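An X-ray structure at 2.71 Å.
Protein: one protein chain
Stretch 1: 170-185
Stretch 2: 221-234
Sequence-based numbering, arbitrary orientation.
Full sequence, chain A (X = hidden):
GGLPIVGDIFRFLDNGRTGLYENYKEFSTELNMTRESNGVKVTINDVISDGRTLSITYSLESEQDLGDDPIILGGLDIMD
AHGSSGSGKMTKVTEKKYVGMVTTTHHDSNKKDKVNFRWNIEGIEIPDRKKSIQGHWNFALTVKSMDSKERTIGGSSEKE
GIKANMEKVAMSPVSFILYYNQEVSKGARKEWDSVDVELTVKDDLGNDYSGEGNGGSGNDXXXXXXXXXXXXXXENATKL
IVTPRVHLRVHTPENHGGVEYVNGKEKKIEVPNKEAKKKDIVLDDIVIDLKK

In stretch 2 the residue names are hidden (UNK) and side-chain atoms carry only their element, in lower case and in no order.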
ATOM      1  N   ALA A 170     -14.881  -1.627  30.160  1.00 30.94           N
ATOM      2  CA  ALA A 170     -15.528  -0.410  29.667  1.00 31.76           C
ATOM      3  C   ALA A 170     -16.863  -0.666  28.959  1.00 32.34           C
ATOM      4  O   ALA A 170     -16.923  -1.463  28.072  1.00 32.58           O
ATOM      5  CB  ALA A 170     -14.570   0.407  28.791  1.00 31.03           C
ATOM      6  N   MET A 171     -17.924   0.047  29.335  1.00 32.98           N
ATOM      7  CA  MET A 171     -19.266  -0.356  28.945  1.00 33.22           C
ATOM      8  C   MET A 171     -19.954   0.778  28.197  1.00 31.91           C
ATOM      9  O   MET A 171     -20.232   1.802  28.795  1.00 32.68           O
ATOM     10  CB  MET A 171     -20.047  -0.834  30.191  1.00 33.55           C
ATOM     11  CG  MET A 171     -19.227  -1.876  31.116  1.00 39.18           C
ATOM     12  SD  MET A 171     -19.754  -1.983  32.918  1.00 51.07           S
ATOM     13  CE  MET A 171     -18.809  -0.694  33.776  1.00 46.76           C
ATOM     14  N   SER A 172     -20.162   0.623  26.885  1.00 29.87           N
ATOM     15  CA  SER A 172     -20.951   1.562  26.099  1.00 28.71           C
ATOM     16  C   SER A 172     -22.366   1.064  26.016  1.00 28.31           C
ATOM     17  O   SER A 172     -22.688   0.022  26.537  1.00 28.79           O
ATOM     18  CB  SER A 172     -20.434   1.674  24.672  1.00 29.62           C
ATOM     19  OG  SER A 172     -20.782   0.538  23.872  1.00 31.04           O
ATOM     20  N   PRO A 173     -23.228   1.792  25.331  1.00 27.88           N
ATOM     21  CA  PRO A 173     -24.610   1.343  25.278  1.00 28.63           C
ATOM     22  C   PRO A 173     -24.832   0.125  24.351  1.00 28.79           C
ATOM     23  O   PRO A 173     -25.890  -0.562  24.416  1.00 29.50           O
ATOM     24  CB  PRO A 173     -25.335   2.557  24.699  1.00 28.00           C
ATOM     25  CG  PRO A 173     -24.463   3.664  25.022  1.00 27.02           C
ATOM     26  CD  PRO A 173     -23.101   3.186  24.906  1.00 27.95           C
ATOM     27  N   VAL A 174     -23.817  -0.147  23.556  1.00 27.35           N
ATOM     28  CA  VAL A 174     -23.932  -0.947  22.372  1.00 26.28           C
ATOM     29  C   VAL A 174     -23.014  -2.176  22.592  1.00 26.72           C
ATOM     30  O   VAL A 174     -23.261  -3.273  22.071  1.00 26.28           O
ATOM     31  CB  VAL A 174     -23.456  -0.027  21.182  1.00 26.20           C
ATOM     32  CG1 VAL A 174     -22.109  -0.327  20.732  1.00 19.10           C
ATOM     33  CG2 VAL A 174     -24.403  -0.052  20.070  1.00 27.08           C
ATOM     34  N   SER A 175     -21.971  -1.999  23.409  1.00 26.14           N
ATOM     35  CA  SER A 175     -20.925  -3.009  23.550  1.00 25.15           C
ATOM     36  C   SER A 175     -20.131  -2.732  24.815  1.00 23.77           C
ATOM     37  O   SER A 175     -20.333  -1.722  25.493  1.00 22.09           O
ATOM     38  CB  SER A 175     -20.015  -3.004  22.314  1.00 25.37           C
ATOM     39  OG  SER A 175     -19.232  -1.804  22.286  1.00 30.13           O
ATOM     40  N   PHE A 176     -19.275  -3.683  25.174  1.00 23.69           N
ATOM     41  CA  PHE A 176     -18.365  -3.500  26.329  1.00 23.42           C
ATOM     42  C   PHE A 176     -17.002  -4.098  26.090  1.00 22.25           C
ATOM     43  O   PHE A 176     -16.895  -5.080  25.381  1.00 24.55           O
ATOM     44  CB  PHE A 176     -18.995  -4.013  27.638  1.00 23.09           C
ATOM     45  CG  PHE A 176     -18.923  -5.506  27.823  1.00 23.64           C
ATOM     46  CD1 PHE A 176     -20.047  -6.299  27.614  1.00 27.07           C
ATOM     47  CD2 PHE A 176     -17.763  -6.114  28.238  1.00 24.96           C
ATOM     48  CE1 PHE A 176     -20.022  -7.684  27.821  1.00 25.66           C
ATOM     49  CE2 PHE A 176     -17.712  -7.488  28.399  1.00 27.31           C
ATOM     50  CZ  PHE A 176     -18.855  -8.273  28.224  1.00 25.82           C
ATOM     51  N   ILE A 177     -15.963  -3.565  26.710  1.00 22.25           N
ATOM     52  CA  ILE A 177     -14.544  -3.986  26.428  1.00 22.12           C
ATOM     53  C   ILE A 177     -13.782  -4.554  27.604  1.00 22.12           C
ATOM     54  O   ILE A 177     -13.765  -3.972  28.664  1.00 22.48           O
ATOM     55  CB  ILE A 177     -13.719  -2.808  25.915  1.00 21.55           C
ATOM     56  CG1 ILE A 177     -14.393  -2.156  24.694  1.00 21.42           C
ATOM     57  CG2 ILE A 177     -12.303  -3.248  25.605  1.00 22.20           C
ATOM     58  CD1 ILE A 177     -13.796  -0.841  24.364  1.00 21.88           C
ATOM     59  N   LEU A 178     -13.149  -5.698  27.427  1.00 23.49           N
ATOM     60  CA  LEU A 178     -12.226  -6.205  28.473  1.00 25.15           C
ATOM     61  C   LEU A 178     -10.739  -5.994  28.120  1.00 25.40           C
ATOM     62  O   LEU A 178     -10.240  -6.545  27.139  1.00 25.05           O
ATOM     63  CB  LEU A 178     -12.485  -7.681  28.794  1.00 24.88           C
ATOM     64  CG  LEU A 178     -13.902  -8.006  29.299  1.00 27.10           C
ATOM     65  CD1 LEU A 178     -14.011  -9.482  29.511  1.00 27.31           C
ATOM     66  CD2 LEU A 178     -14.370  -7.258  30.537  1.00 25.89           C
ATOM     67  N   TYR A 179     -10.051  -5.196  28.922  1.00 25.71           N
ATOM     68  CA  TYR A 179      -8.633  -5.039  28.765  1.00 26.90           C
ATOM     69  C   TYR A 179      -7.884  -5.978  29.688  1.00 27.84           C
ATOM     70  O   TYR A 179      -8.152  -6.084  30.879  1.00 27.49           O
ATOM     71  CB  TYR A 179      -8.256  -3.668  29.189  1.00 26.34           C
ATOM     72  CG  TYR A 179      -8.814  -2.587  28.348  1.00 28.51           C
ATOM     73  CD1 TYR A 179      -8.099  -2.096  27.236  1.00 22.84           C
ATOM     74  CD2 TYR A 179     -10.053  -1.968  28.692  1.00 31.58           C
ATOM     75  CE1 TYR A 179      -8.579  -1.063  26.493  1.00 22.39           C
ATOM     76  CE2 TYR A 179     -10.551  -0.901  27.928  1.00 27.80           C
ATOM     77  CZ  TYR A 179      -9.801  -0.463  26.837  1.00 27.28           C
ATOM     78  OH  TYR A 179     -10.280   0.579  26.083  1.00 32.69           O
ATOM     79  N   TYR A 180      -6.876  -6.612  29.151  1.00 29.51           N
ATOM     80  CA  TYR A 180      -6.124  -7.527  29.964  1.00 31.00           C
ATOM     81  C   TYR A 180      -4.785  -7.951  29.297  1.00 31.51           C
ATOM     82  O   TYR A 180      -4.447  -7.479  28.200  1.00 30.63           O
ATOM     83  CB  TYR A 180      -7.018  -8.717  30.226  1.00 31.26           C
ATOM     84  CG  TYR A 180      -7.218  -9.525  28.978  1.00 32.95           C
ATOM     85  CD1 TYR A 180      -8.168  -9.153  28.014  1.00 32.78           C
ATOM     86  CD2 TYR A 180      -6.428 -10.667  28.742  1.00 33.99           C
ATOM     87  CE1 TYR A 180      -8.321  -9.917  26.840  1.00 32.78           C
ATOM     88  CE2 TYR A 180      -6.581 -11.442  27.577  1.00 31.81           C
ATOM     89  CZ  TYR A 180      -7.513 -11.063  26.643  1.00 30.52           C
ATOM     90  OH  TYR A 180      -7.646 -11.856  25.546  1.00 27.76           O
ATOM     91  N   ASN A 181      -4.029  -8.830  29.972  1.00 32.72           N
ATOM     92  CA  ASN A 181      -2.697  -9.257  29.480  1.00 33.36           C
ATOM     93  C   ASN A 181      -2.309 -10.602  29.987  1.00 34.72           C
ATOM     94  O   ASN A 181      -2.815 -11.027  31.009  1.00 35.46           O
ATOM     95  CB  ASN A 181      -1.583  -8.278  29.836  1.00 31.77           C
ATOM     96  CG  ASN A 181      -1.489  -8.025  31.297  1.00 30.52           C
ATOM     97  OD1 ASN A 181      -1.222  -8.909  32.119  1.00 26.41           O
ATOM     98  ND2 ASN A 181      -1.708  -6.791  31.642  1.00 31.19           N
ATOM     99  N   GLN A 182      -1.390 -11.249  29.262  1.00 36.39           N
ATOM    100  CA  GLN A 182      -0.869 -12.556  29.607  1.00 37.25           C
ATOM    101  C   GLN A 182       0.532 -12.306  30.046  1.00 38.26           C
ATOM    102  O   GLN A 182       1.195 -11.422  29.500  1.00 37.43           O
ATOM    103  CB  GLN A 182      -0.891 -13.521  28.405  1.00 37.03           C
ATOM    104  CG  GLN A 182      -0.271 -13.019  27.108  1.00 38.41           C
ATOM    105  CD  GLN A 182      -0.376 -14.032  25.948  1.00 42.05           C
ATOM    106  OE1 GLN A 182       0.646 -14.460  25.350  1.00 41.04           O
ATOM    107  NE2 GLN A 182      -1.608 -14.393  25.600  1.00 44.16           N
ATOM    108  N   GLU A 183       0.938 -13.067  31.072  1.00 40.29           N
ATOM    109  CA  GLU A 183       2.345 -13.252  31.473  1.00 41.69           C
ATOM    110  C   GLU A 183       2.797 -14.728  31.400  1.00 42.71           C
ATOM    111  O   GLU A 183       2.031 -15.637  31.730  1.00 42.94           O
ATOM    112  CB  GLU A 183       2.563 -12.690  32.856  1.00 41.09           C
ATOM    113  CG  GLU A 183       2.484 -11.186  32.888  1.00 42.88           C
ATOM    114  CD  GLU A 183       2.229 -10.667  34.297  1.00 47.31           C
ATOM    115  OE1 GLU A 183       2.883 -11.179  35.239  1.00 49.72           O
ATOM    116  OE2 GLU A 183       1.372  -9.763  34.473  1.00 46.83           O
ATOM    117  N   VAL A 184       4.029 -14.938  30.927  1.00 44.24           N
ATOM    118  CA  VAL A 184       4.640 -16.261  30.749  1.00 45.44           C
ATOM    119  C   VAL A 184       6.008 -16.325  31.505  1.00 46.77           C
ATOM    120  O   VAL A 184       6.868 -15.427  31.368  1.00 46.28           O
ATOM    121  CB  VAL A 184       4.859 -16.554  29.246  1.00 45.17           C
ATOM    122  CG1 VAL A 184       5.165 -18.016  29.010  1.00 45.21           C
ATOM    123  CG2 VAL A 184       3.643 -16.177  28.458  1.00 45.54           C
ATOM    124  N   SER A 185       6.200 -17.386  32.299  1.00 47.51           N
ATOM    125  CA  SER A 185       7.403 -17.534  33.130  1.00 48.49           C
ATOM    126  C   SER A 185       8.577 -18.059  32.336  1.00 49.17           C
ATOM    127  O   SER A 185       8.382 -18.682  31.280  1.00 49.73           O
ATOM    128  CB  SER A 185       7.147 -18.539  34.244  1.00 48.32           C
ATOM    129  OG  SER A 185       7.111 -19.839  33.677  1.00 48.13           O
ATOM    130  N   UNK A 221       7.789 -11.729  22.931  1.00 35.37           N
ATOM    131  CA  UNK A 221       6.772 -12.447  22.198  1.00 35.74           C
ATOM    132  C   UNK A 221       5.659 -13.024  23.060  1.00 36.25           C
ATOM    133  O   UNK A 221       4.752 -13.615  22.485  1.00 36.60           O
ATOM    134  c   UNK A 221       9.143 -12.233  22.611  1.00 34.63           C
ATOM    135  c   UNK A 221       8.931 -13.053  21.384  1.00 33.55           C
ATOM    136  c   UNK A 221       7.581 -13.581  21.501  1.00 35.70           C
ATOM    137  N   UNK A 222       5.705 -12.815  24.387  1.00 36.51           N
ATOM    138  CA  UNK A 222       4.933 -13.604  25.391  1.00 36.07           C
ATOM    139  C   UNK A 222       4.027 -12.792  26.280  1.00 35.59           C
ATOM    140  O   UNK A 222       2.871 -13.171  26.479  1.00 35.48           O
ATOM    141  o   UNK A 222       9.144 -18.297  23.986  1.00 45.28           O
ATOM    142  c   UNK A 222       8.044 -15.076  25.378  1.00 41.73           C
ATOM    143  c   UNK A 222       6.718 -15.362  25.746  1.00 39.71           C
ATOM    144  c   UNK A 222       5.864 -14.315  26.363  1.00 36.28           C
ATOM    145  c   UNK A 222       6.216 -16.651  25.519  1.00 42.76           C
ATOM    146  c   UNK A 222       8.356 -17.333  24.569  1.00 45.01           C
ATOM    147  c   UNK A 222       7.031 -17.644  24.915  1.00 45.57           C
ATOM    148  c   UNK A 222       8.868 -16.056  24.805  1.00 43.68           C
ATOM    149  N   UNK A 223       4.577 -11.740  26.895  1.00 34.49           N
ATOM    150  CA  UNK A 223       3.780 -10.798  27.681  1.00 33.92           C
ATOM    151  C   UNK A 223       3.040  -9.750  26.810  1.00 32.86           C
ATOM    152  O   UNK A 223       3.608  -8.676  26.498  1.00 32.81           O
ATOM    153  o   UNK A 223       5.226 -12.267  29.741  1.00 42.43           O
ATOM    154  c   UNK A 223       5.078 -11.024  29.866  1.00 39.27           C
ATOM    155  c   UNK A 223       4.685 -10.105  28.687  1.00 34.98           C
ATOM    156  n   UNK A 223       5.243 -10.404  31.030  1.00 42.20           N
ATOM    157  N   UNK A 224       1.799 -10.079  26.419  1.00 30.39           N
ATOM    158  CA  UNK A 224       1.006  -9.303  25.481  1.00 28.48           C
ATOM    159  C   UNK A 224      -0.190  -8.646  26.222  1.00 28.18           C
ATOM    160  O   UNK A 224      -0.980  -9.336  26.831  1.00 28.27           O
ATOM    161  c   UNK A 224       0.451 -10.206  24.278  1.00 28.57           C
ATOM    162  c   UNK A 224       2.862 -10.619  23.596  1.00 32.85           C
ATOM    163  c   UNK A 224       1.498 -11.136  23.624  1.00 28.76           C
ATOM    164  c   UNK A 224      -0.239  -9.428  23.222  1.00 25.62           C
ATOM    165  N   UNK A 225      -0.335  -7.326  26.144  1.00 27.28           N
ATOM    166  CA  UNK A 225      -1.575  -6.657  26.484  1.00 26.64           C
ATOM    167  C   UNK A 225      -2.506  -6.833  25.313  1.00 26.53           C
ATOM    168  O   UNK A 225      -2.072  -6.700  24.160  1.00 26.43           O
ATOM    169  c   UNK A 225      -1.340  -5.180  26.738  1.00 26.08           C
ATOM    170  c   UNK A 225      -1.499  -1.868  28.922  1.00 42.64           C
ATOM    171  n   UNK A 225      -1.191  -3.137  28.635  1.00 41.35           N
ATOM    172  n   UNK A 225      -2.714  -1.542  29.386  1.00 41.29           N
ATOM    173  n   UNK A 225      -0.589  -0.911  28.726  1.00 42.53           N
ATOM    174  c   UNK A 225       0.114  -3.574  28.106  1.00 36.64           C
ATOM    175  c   UNK A 225       0.009  -4.942  27.478  1.00 31.60           C
ATOM    176  N   UNK A 226      -3.776  -7.148  25.614  1.00 25.57           N
ATOM    177  CA  UNK A 226      -4.808  -7.432  24.625  1.00 24.59           C
ATOM    178  C   UNK A 226      -6.037  -6.680  25.022  1.00 25.15           C
ATOM    179  O   UNK A 226      -6.182  -6.213  26.159  1.00 26.92           O
ATOM    180  c   UNK A 226      -5.275  -8.889  24.744  1.00 24.78           C
ATOM    181  c   UNK A 226      -2.394 -12.328  22.648  1.00 31.12           C
ATOM    182  c   UNK A 226      -2.695 -12.008  21.327  1.00 31.27           C
ATOM    183  n   UNK A 226      -2.898 -11.662  25.013  1.00 28.00           N
ATOM    184  c   UNK A 226      -4.222 -10.256  22.015  1.00 25.54           C
ATOM    185  c   UNK A 226      -4.320  -9.970  24.568  1.00 22.23           C
ATOM    186  c   UNK A 226      -3.934 -10.544  23.354  1.00 21.74           C
ATOM    187  c   UNK A 226      -3.697 -10.690  25.560  1.00 25.97           C
ATOM    188  c   UNK A 226      -3.599 -10.991  21.009  1.00 25.87           C
ATOM    189  c   UNK A 226      -3.017 -11.578  23.649  1.00 28.16           C
ATOM    190  N   UNK A 227      -7.014  -6.650  24.139  1.00 24.81           N
ATOM    191  CA  UNK A 227      -8.364  -6.275  24.556  1.00 24.60           C
ATOM    192  C   UNK A 227      -9.395  -6.871  23.618  1.00 25.38           C
ATOM    193  O   UNK A 227      -9.084  -7.172  22.440  1.00 26.65           O
ATOM    194  o   UNK A 227      -8.878  -4.312  23.330  1.00 27.41           O
ATOM    195  c   UNK A 227      -8.497  -4.778  24.593  1.00 23.61           C
ATOM    196  N   UNK A 228     -10.619  -7.090  24.094  1.00 25.40           N
ATOM    197  CA  UNK A 228     -11.630  -7.646  23.195  1.00 25.25           C
ATOM    198  C   UNK A 228     -12.924  -6.935  23.387  1.00 26.65           C
ATOM    199  O   UNK A 228     -13.188  -6.330  24.463  1.00 27.54           O
ATOM    200  c   UNK A 228     -11.813  -9.049  23.463  1.00 24.77           C
ATOM    201  N   UNK A 229     -13.786  -7.007  22.382  1.00 26.86           N
ATOM    202  CA  UNK A 229     -15.060  -6.320  22.569  1.00 27.41           C
ATOM    203  C   UNK A 229     -16.193  -7.298  22.553  1.00 27.32           C
ATOM    204  O   UNK A 229     -16.167  -8.244  21.791  1.00 26.39           O
ATOM    205  c   UNK A 229     -16.358  -4.191  21.957  1.00 27.15           C
ATOM    206  c   UNK A 229     -15.226  -5.226  21.531  1.00 27.71           C
ATOM    207  o   UNK A 229     -13.971  -4.560  21.436  1.00 28.17           O
ATOM    208  N   UNK A 230     -17.159  -7.084  23.426  1.00 27.81           N
ATOM    209  CA  UNK A 230     -18.257  -8.009  23.521  1.00 29.62           C
ATOM    210  C   UNK A 230     -19.593  -7.276  23.552  1.00 31.27           C
ATOM    211  O   UNK A 230     -19.655  -6.035  23.731  1.00 31.89           O
ATOM    212  c   UNK A 230     -16.808  -9.511  25.003  1.00 29.67           C
ATOM    213  c   UNK A 230     -14.455  -9.362  25.711  1.00 28.77           C
ATOM    214  c   UNK A 230     -14.324 -10.790  25.570  1.00 32.16           C
ATOM    215  c   UNK A 230     -15.450 -11.576  25.155  1.00 28.59           C
ATOM    216  c   UNK A 230     -15.723  -8.754  25.444  1.00 28.42           C
ATOM    217  c   UNK A 230     -18.162  -8.864  24.760  1.00 29.45           C
ATOM    218  c   UNK A 230     -16.659 -10.931  24.864  1.00 30.75           C
ATOM    219  N   UNK A 231     -20.633  -8.081  23.346  1.00 31.91           N
ATOM    220  CA  UNK A 231     -22.037  -7.703  23.228  1.00 32.28           C
ATOM    221  C   UNK A 231     -22.527  -6.750  24.291  1.00 32.90           C
ATOM    222  O   UNK A 231     -21.999  -6.750  25.404  1.00 33.64           O
ATOM    223  c   UNK A 231     -22.901  -8.965  23.347  1.00 32.22           C
ATOM    224  c   UNK A 231     -22.730  -9.950  22.203  1.00 31.22           C
ATOM    225  n   UNK A 231     -24.933 -10.804  22.529  1.00 23.95           N
ATOM    226  c   UNK A 231     -23.674 -11.108  22.355  1.00 28.87           C
ATOM    227  o   UNK A 231     -23.269 -12.259  22.369  1.00 30.04           O
ATOM    228  N   UNK A 232     -23.542  -5.942  23.939  1.00 32.97           N
ATOM    229  CA  UNK A 232     -24.313  -5.191  24.929  1.00 32.03           C
ATOM    230  C   UNK A 232     -24.371  -6.042  26.187  1.00 32.94           C
ATOM    231  O   UNK A 232     -25.000  -7.104  26.189  1.00 33.69           O
ATOM    232  c   UNK A 232     -25.728  -4.945  24.435  1.00 30.39           C
ATOM    233  c   UNK A 232     -26.191  -3.576  24.733  1.00 27.50           C
ATOM    234  n   UNK A 232     -27.601  -1.800  26.872  1.00 34.74           N
ATOM    235  c   UNK A 232     -27.651  -3.515  24.913  1.00 25.42           C
ATOM    236  c   UNK A 232     -28.106  -2.189  25.498  1.00 29.76           C
ATOM    237  N   UNK A 233     -23.635  -5.624  27.209  1.00 33.37           N
ATOM    238  CA  UNK A 233     -23.815  -6.119  28.566  1.00 34.22           C
ATOM    239  C   UNK A 233     -25.280  -6.153  29.036  1.00 33.66           C
ATOM    240  O   UNK A 233     -25.963  -5.168  28.945  1.00 34.06           O
ATOM    241  c   UNK A 233     -23.050  -5.613  30.959  1.00 36.63           C
ATOM    242  c   UNK A 233     -22.109  -4.710  31.698  1.00 38.47           C
ATOM    243  c   UNK A 233     -22.602  -7.089  31.083  1.00 37.32           C
ATOM    244  c   UNK A 233     -23.056  -5.193  29.506  1.00 34.58           C
ATOM    245  N   UNK A 234     -25.740  -7.277  29.570  1.00 34.10           N
ATOM    246  CA  UNK A 234     -27.133  -7.394  30.066  1.00 34.01           C
ATOM    247  C   UNK A 234     -27.410  -6.581  31.322  1.00 32.91           C
ATOM    248  O   UNK A 234     -26.660  -6.668  32.275  1.00 32.41           O
ATOM    249  n   UNK A 234     -29.810  -9.534  29.892  1.00 31.66           N
ATOM    250  o   UNK A 234     -29.355  -8.509  31.844  1.00 35.70           O
ATOM    251  c   UNK A 234     -27.520  -8.855  30.342  1.00 34.23           C
ATOM    252  c   UNK A 234     -28.977  -8.976  30.764  1.00 34.70           C
TER
HETATM  253  O   HOH W   1     -22.676  -3.187  27.300  1.00 41.32           O

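Position 221 carries three carbons that close a ring onto its own backbone N and stay clear of the first stretch: Pro221. At 222 one carbon leads to a six-carbon ring bearing an oxygen, and CB packs 3.6 Å from Val184 CG2; this is Tyr222. Position 223 has two carbons, the second carrying one oxygen and one nitrogen, and the oxygen lies 3.2 Å from Val184 N: Asn223. Its OD1 accepts a hydrogen bond from that N, so a side chain takes the place of a backbone carbonyl.

At 224 four carbons fork at the first, one arm two carbons long, and the backbone O receives Gln182 N at 3.1 Å: Ile224. Position 225 has three carbons, a nitrogen, then a carbon with two more nitrogens, and its CA lies 3.7 Å from Asn181 CB: Arg225. At 226 a carbon bears fused five- and six-membered rings of eight carbons and one nitrogen, and CB lies over the face of the Tyr180 ring, 4.0 Å from its centroid: Trp226. Its CD1 reaches Tyr180 CE2 at 3.6 Å.

Position 227 has one carbon and one oxygen, and CB lies 3.8 Å from Tyr179 CD1: Ser227. At 228 there is a single carbon, and the backbone O accepts Leu178 N at 3.0 Å: Ala228. Position 229, one carbon carrying an oxygen and a carbon, places that last carbon 3.9 Å from Ile177 CG1: Thr229. At 230 a carbon bears a plain six-carbon ring, and CB lies 3.6 Å from Phe176 CZ: Phe230. Its CE2 meets Leu178 CD1 at 3.8 Å.

At 231 three carbons end in one oxygen and one nitrogen, and the side chain makes no contact with the first stretch: Gln231. Position 232 has four carbons in a row ending in nitrogen, the fourth carbon 3.0 Å from Pro173 O: Lys232. At 233 four carbons fork at the second, and CB lies 3.7 Å from Phe176 CD1: Leu233. Its CD2 touches Met171 SD (3.8 Å). Position 234 has two carbons with an oxygen and a nitrogen on the second; its CA-to-CB bond points away from the first stretch, which it does not touch: Asn234.

The strands run antiparallel, and reciprocal backbone bonds join Phe176 with Phe230, Leu178 with Ala228 and Tyr180 with Trp226. These three pairs share one face of the sheet. Both aromatic pairs there have nearly parallel rings slid apart, so Phe230 CB covers a face of the Phe176 ring, and Trp226 CB a face of the Tyr180 ring, while the rings themselves barely overlap. Ile177, Thr229, Tyr179 and Ser227 line the other face.

Stretch 2 (221-234) PYNIRWSATFQKLN
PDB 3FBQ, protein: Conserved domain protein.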